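PDB 3DLT: esterase D from Lactobacillus rhamnosus, which probably hydrolyses carboxylic esters, as a serine hydrolase of the alpha/beta-hydrolase clan. Local coordinates for residues I127-H132 and F172-A177; D195-G200 and A224-T229. All coordinates share one frame; numbering follows the deposited sequence.

Contact 1 closes along the chain before contact 2 opens, and their centres lie about 16 Å apart. Three of the four segments are loops that follow strands of the central mixed sheet: loop 127-132 comes after strand 119-122, loop 195-200 after strand 187-192, and loop 224-229 after strand 216-221. The fourth, 172-177, lies on the long helix 155-178. The two contacts meet directly, because Lys-131 O and Asp-199 N approach to 3.1 Å, a probable hydrogen bond, and His-132 CB packs on Leu-197 O. Contact 2 carries the predicted charge-relay pair; contact 1 ties the neighbouring loop to helix 155-178, with Ile-127 close to the predicted nucleophile Ser-101.

Contact 1. Residues I127-H132 and F172-A177. With BUA (butanoic acid), chain C.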
loop_
_atom_site.group_PDB
_atom_site.type_symbol
_atom_site.label_atom_id
_atom_site.label_comp_id
_atom_site.label_asym_id
_atom_site.label_seq_id
_atom_site.Cartn_x
_atom_site.Cartn_y
_atom_site.Cartn_z
ATOM N N ILE A 127 -4.239 -8.554 -0.563
ATOM C CA ILE A 127 -3.943 -9.765 0.205
ATOM C C ILE A 127 -5.281 -10.425 0.518
ATOM O O ILE A 127 -6.045 -9.904 1.336
ATOM C CB ILE A 127 -3.168 -9.416 1.512
ATOM C CG1 ILE A 127 -1.828 -8.702 1.181
ATOM C CG2 ILE A 127 -2.952 -10.665 2.384
ATOM C CD1 ILE A 127 -1.167 -7.976 2.408
ATOM N N LEU A 128 -5.578 -11.537 -0.163
ATOM C CA LEU A 128 -6.873 -12.209 -0.039
ATOM C C LEU A 128 -6.655 -13.680 0.240
ATOM O O LEU A 128 -5.585 -14.211 -0.057
ATOM C CB LEU A 128 -7.689 -12.036 -1.329
ATOM C CG LEU A 128 -8.214 -10.612 -1.609
ATOM C CD1 LEU A 128 -8.798 -10.487 -3.042
ATOM C CD2 LEU A 128 -9.227 -10.218 -0.525
ATOM N N PRO A 129 -7.664 -14.358 0.816
ATOM C CA PRO A 129 -7.459 -15.773 1.195
ATOM C C PRO A 129 -6.962 -16.658 0.049
ATOM O O PRO A 129 -7.582 -16.680 -1.022
ATOM C CB PRO A 129 -8.852 -16.232 1.642
ATOM C CG PRO A 129 -9.544 -15.004 2.028
ATOM C CD PRO A 129 -9.023 -13.902 1.152
ATOM N N GLY A 130 -5.848 -17.344 0.279
ATOM C CA GLY A 130 -5.378 -18.385 -0.619
ATOM C C GLY A 130 -4.651 -17.841 -1.831
ATOM O O GLY A 130 -4.268 -18.603 -2.711
ATOM N N LYS A 131 -4.424 -16.527 -1.846
ATOM C CA LYS A 131 -3.928 -15.822 -3.021
ATOM C C LYS A 131 -2.567 -15.178 -2.783
ATOM O O LYS A 131 -2.166 -14.277 -3.519
ATOM C CB LYS A 131 -4.937 -14.757 -3.446
ATOM C CG LYS A 131 -6.305 -15.294 -3.834
ATOM C CD LYS A 131 -6.284 -16.156 -5.109
ATOM C CE LYS A 131 -7.668 -16.715 -5.494
ATOM N NZ LYS A 131 -8.472 -15.721 -6.299
ATOM N N HIS A 132 -1.838 -15.658 -1.785
ATOM C CA HIS A 132 -0.545 -15.081 -1.476
ATOM C C HIS A 132 0.458 -16.068 -0.889
ATOM O O HIS A 132 0.078 -17.097 -0.314
ATOM C CB HIS A 132 -0.714 -13.870 -0.548
ATOM C CG HIS A 132 -1.591 -14.108 0.648
ATOM N ND1 HIS A 132 -1.207 -14.892 1.710
ATOM C CD2 HIS A 132 -2.824 -13.641 0.960
ATOM C CE1 HIS A 132 -2.165 -14.907 2.620
ATOM N NE2 HIS A 132 -3.158 -14.146 2.195
ATOM N N PHE A 172 -10.155 -8.605 6.576
ATOM C CA PHE A 172 -10.363 -7.176 6.356
ATOM C C PHE A 172 -10.507 -6.901 4.850
ATOM O O PHE A 172 -11.392 -6.127 4.421
ATOM C CB PHE A 172 -9.201 -6.352 6.950
ATOM C CG PHE A 172 -9.477 -4.858 7.017
ATOM C CD1 PHE A 172 -9.918 -4.264 8.208
ATOM C CD2 PHE A 172 -9.312 -4.060 5.897
ATOM C CE1 PHE A 172 -10.195 -2.909 8.271
ATOM C CE2 PHE A 172 -9.587 -2.689 5.952
ATOM C CZ PHE A 172 -10.036 -2.120 7.141
ATOM N N ALA A 173 -9.635 -7.546 4.071
ATOM C CA ALA A 173 -9.575 -7.388 2.618
ATOM C C ALA A 173 -10.845 -7.903 1.976
ATOM O O ALA A 173 -11.397 -7.259 1.084
ATOM C CB ALA A 173 -8.337 -8.117 2.049
ATOM N N THR A 174 -11.327 -9.059 2.430
ATOM C CA THR A 174 -12.541 -9.653 1.816
ATOM C C THR A 174 -13.776 -8.737 1.973
ATOM O O THR A 174 -14.618 -8.660 1.072
ATOM C CB THR A 174 -12.837 -11.105 2.318
ATOM O OG1 THR A 174 -13.165 -11.103 3.719
ATOM C CG2 THR A 174 -11.651 -12.018 2.055
ATOM N N THR A 175 -13.864 -8.036 3.101
ATOM C CA THR A 175 -14.929 -7.040 3.323
ATOM C C THR A 175 -14.771 -5.847 2.372
ATOM O O THR A 175 -15.747 -5.358 1.810
ATOM C CB THR A 175 -14.904 -6.536 4.754
ATOM O OG1 THR A 175 -15.056 -7.650 5.659
ATOM C CG2 THR A 175 -15.990 -5.502 4.981
ATOM N N VAL A 176 -13.533 -5.401 2.177
ATOM C CA VAL A 176 -13.244 -4.331 1.221
ATOM C C VAL A 176 -13.570 -4.794 -0.202
ATOM O O VAL A 176 -14.145 -4.031 -0.994
ATOM C CB VAL A 176 -11.744 -3.810 1.331
ATOM C CG1 VAL A 176 -11.343 -3.002 0.101
ATOM C CG2 VAL A 176 -11.534 -3.006 2.605
ATOM N N ALA A 177 -13.191 -6.033 -0.534
ATOM C CA ALA A 177 -13.475 -6.603 -1.867
ATOM C C ALA A 177 -14.979 -6.648 -2.168
ATOM O O ALA A 177 -15.407 -6.321 -3.270
ATOM C CB ALA A 177 -12.867 -8.002 -1.990
HETATM C C1 BUA C . -1.527 -18.953 4.800
HETATM C C2 BUA C . -0.155 -18.812 4.191
HETATM C C3 BUA C . -0.235 -18.080 2.865
HETATM C C4 BUA C . 0.978 -17.202 2.690
HETATM O O1 BUA C . 2.100 -17.737 2.682
HETATM O O2 BUA C . 0.820 -15.972 2.544
#
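Leu-128 lays one methyl, CD2, against the methyl of Ala-173, and the packing here is tight: CD2 and CB are 3.4 Å apart, closer than two carbons usually come. With CG anti to the carbonyl carbon (chi1 -70°), the leucine branch is turned to the helix. Ala-173 CB is pressed from a second direction as well, by the carbonyl oxygen of Ile-127 at 3.0 Å. That oxygen is buried here without a polar partner, so this spot is held by shape and not by hydrogen bonding; none crosses between 127-132 and 172-177. Ile-127 itself turns its side chain from 172-177, onto Ile-169 and Asp-170, about one turn before Ala-173 in the same helix.

Toward the surface the fit narrows to one pair, itself short: Pro-129 CD meets Thr-174 CG2 at 3.4 Å, the two side chains crossing at a slant, while the threonine hydroxyl OG1 is bonded back to Gln-171 O within the helix. What is loose is the turn beyond, where Gly-130 and Lys-131 make no contact with 172-177. It is a type II beta turn, closed by Lys-131 N to Leu-128 O at 3.1 Å, with exposed Gly-130 taking the positive phi (80°) at its third position. His-132 then swings inward, where NE2 is held by Asp-170 OD1 and ND1 points to O2 of a butanoic acid separate from the one at Ser-101, a hydrogen bond modelled so short that its exact length is doubtful. Leu-134 N and Val-135 N bind the same molecule as His-132. The whole is a loop-on-helix packing in an alpha/beta-hydrolase fold: the loop following strand 119-122 rests on the C-terminal end of helix 155-178, with Ile-127 on the side of the predicted nucleophile Ser-101.

Contact 2. Residues D195-G200 and A224-T229; sequences DELVDG and AKHVIT. With BUA (butanoic acid), chain B.
Asp-195 and His-226 lie side by side and point the same way, yet the carboxylate stands 71° from the ring. His-226 ND1 gives its hydrogen to Asp-195 OD2 at 2.7 Å, close to the ring plane and on the syn side of OD2, tilted somewhat out of the carboxylate plane; Gln-191 NE2 is a second donor to OD2. The carboxylate's rotation is fixed through Asp-195 OD1, which takes Leu-197 N nearly end-on at 2.7 Å, an Asx turn, and Val-198 N from above the carboxylate plane at 3.0 Å.

Leu-197 crosses the histidine at about a right angle and sets CD1 over one ring face, a CH-pi contact 4.2 Å from the centroid. At the ring edge Val-198 CG2 approaches His-226 CE1 to 4.0 Å. With CG anti to the backbone N (chi1 -178°), the imidazole extends past the aspartate, and His-226 NE2 meets O2 of a butanoic acid at 2.7 Å in a nearly straight bond (170°).

Farther out, Lys-225 bends at chi2 and chi3 to bring NZ to the anti lone pair of Glu-196 OE2, a 2.6 Å salt bridge; Gln-194 O also accepts from NZ. The carboxylate-gripped imidazole is consistent with the predicted Ser-His-Asp charge relay; the acid, also hydrogen-bonded by Tyr-31 N, Ser-101 N and Leu-102 N as in an oxyanion hole, probably sits where a substrate's acyl part would.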
loop_
_atom_site.group_PDB
_atom_site.type_symbol
_atom_site.label_atom_id
_atom_site.label_comp_id
_atom_site.label_asym_id
_atom_site.label_seq_id
_atom_site.Cartn_x
_atom_site.Cartn_y
_atom_site.Cartn_z
ATOM N N ASP A 195 5.697 -11.112 -9.777
ATOM C CA ASP A 195 5.366 -10.989 -8.358
ATOM C C ASP A 195 5.243 -12.355 -7.719
ATOM O O ASP A 195 4.393 -13.149 -8.109
ATOM C CB ASP A 195 4.019 -10.278 -8.192
ATOM C CG ASP A 195 3.800 -9.753 -6.797
ATOM O OD1 ASP A 195 4.177 -10.419 -5.813
ATOM O OD2 ASP A 195 3.230 -8.658 -6.684
ATOM N N GLU A 196 6.048 -12.591 -6.696
ATOM C CA GLU A 196 6.062 -13.852 -6.010
ATOM C C GLU A 196 5.239 -13.808 -4.725
ATOM O O GLU A 196 4.943 -14.859 -4.144
ATOM C CB GLU A 196 7.509 -14.236 -5.689
ATOM C CG GLU A 196 8.327 -14.517 -6.956
ATOM C CD GLU A 196 9.757 -14.988 -6.644
ATOM O OE1 GLU A 196 9.930 -15.750 -5.667
ATOM O OE2 GLU A 196 10.706 -14.575 -7.361
ATOM N N LEU A 197 4.844 -12.604 -4.302
ATOM C CA LEU A 197 4.230 -12.415 -3.019
ATOM C C LEU A 197 2.740 -12.466 -3.120
ATOM O O LEU A 197 2.101 -13.058 -2.267
ATOM C CB LEU A 197 4.677 -11.090 -2.390
ATOM C CG LEU A 197 6.155 -11.053 -1.978
ATOM C CD1 LEU A 197 6.522 -9.664 -1.438
ATOM C CD2 LEU A 197 6.453 -12.147 -0.955
ATOM N N VAL A 198 2.161 -11.822 -4.126
ATOM C CA VAL A 198 0.716 -11.924 -4.320
ATOM C C VAL A 198 0.430 -12.358 -5.745
ATOM O O VAL A 198 1.257 -12.191 -6.637
ATOM C CB VAL A 198 -0.037 -10.613 -3.983
ATOM C CG1 VAL A 198 0.150 -10.255 -2.502
ATOM C CG2 VAL A 198 0.390 -9.464 -4.899
ATOM N N ASP A 199 -0.745 -12.940 -5.935
ATOM C CA ASP A 199 -1.152 -13.475 -7.211
ATOM C C ASP A 199 -1.607 -12.324 -8.101
ATOM O O ASP A 199 -2.690 -11.779 -7.920
ATOM C CB ASP A 199 -2.308 -14.450 -7.007
ATOM C CG ASP A 199 -2.770 -15.104 -8.308
ATOM O OD1 ASP A 199 -2.322 -14.687 -9.407
ATOM O OD2 ASP A 199 -3.582 -16.046 -8.221
ATOM N N GLY A 200 -0.789 -11.971 -9.078
ATOM C CA GLY A 200 -1.077 -10.801 -9.903
ATOM C C GLY A 200 -2.381 -10.822 -10.690
ATOM O O GLY A 200 -2.839 -9.778 -11.162
ATOM N N ALA A 224 9.031 -6.846 -13.696
ATOM C CA ALA A 224 9.261 -6.308 -12.353
ATOM C C ALA A 224 8.785 -7.231 -11.226
ATOM O O ALA A 224 7.717 -7.842 -11.315
ATOM C CB ALA A 224 8.567 -4.938 -12.225
ATOM N N LYS A 225 9.571 -7.291 -10.153
ATOM C CA LYS A 225 9.168 -7.978 -8.935
ATOM C C LYS A 225 8.126 -7.126 -8.182
ATOM O O LYS A 225 7.742 -6.060 -8.635
ATOM C CB LYS A 225 10.358 -8.283 -7.998
ATOM C CG LYS A 225 11.563 -9.043 -8.577
ATOM C CD LYS A 225 11.225 -10.350 -9.242
ATOM C CE LYS A 225 10.727 -11.436 -8.294
ATOM N NZ LYS A 225 10.208 -12.633 -9.082
ATOM N N HIS A 226 7.692 -7.600 -7.026
ATOM C CA HIS A 226 6.591 -6.991 -6.286
ATOM C C HIS A 226 6.624 -5.458 -6.038
ATOM O O HIS A 226 5.628 -4.778 -6.322
ATOM C CB HIS A 226 6.432 -7.706 -4.944
ATOM C CG HIS A 226 5.291 -7.190 -4.121
ATOM N ND1 HIS A 226 3.982 -7.516 -4.383
ATOM C CD2 HIS A 226 5.267 -6.376 -3.039
ATOM C CE1 HIS A 226 3.198 -6.900 -3.520
ATOM N NE2 HIS A 226 3.953 -6.205 -2.688
ATOM N N VAL A 227 7.734 -4.932 -5.510
ATOM C CA VAL A 227 7.750 -3.558 -4.945
ATOM C C VAL A 227 8.080 -2.583 -6.030
ATOM O O VAL A 227 9.203 -2.095 -6.149
ATOM C CB VAL A 227 8.717 -3.410 -3.740
ATOM C CG1 VAL A 227 8.418 -2.119 -2.917
ATOM C CG2 VAL A 227 8.587 -4.588 -2.832
ATOM N N ILE A 228 7.076 -2.303 -6.840
ATOM C CA ILE A 228 7.277 -1.554 -8.082
ATOM C C ILE A 228 7.543 -0.054 -7.843
ATOM O O ILE A 228 7.976 0.666 -8.759
ATOM C CB ILE A 228 6.105 -1.773 -9.102
ATOM C CG1 ILE A 228 4.712 -1.540 -8.463
ATOM C CG2 ILE A 228 6.200 -3.167 -9.744
ATOM C CD1 ILE A 228 3.668 -1.239 -9.480
ATOM N N THR A 229 7.302 0.398 -6.615
ATOM C CA THR A 229 7.621 1.766 -6.215
ATOM C C THR A 229 9.126 2.018 -6.027
ATOM O O THR A 229 9.569 3.171 -6.003
ATOM C CB THR A 229 6.843 2.153 -4.952
ATOM O OG1 THR A 229 7.121 1.220 -3.908
ATOM C CG2 THR A 229 5.344 2.169 -5.230
HETATM C C1 BUA B . 2.556 -8.438 -0.156
HETATM C C2 BUA B . 3.032 -7.698 1.069
HETATM C C3 BUA B . 3.779 -6.411 0.706
HETATM C C4 BUA B . 2.774 -5.315 0.386
HETATM O O1 BUA B . 1.960 -4.994 1.257
HETATM O O2 BUA B . 2.791 -4.767 -0.729
#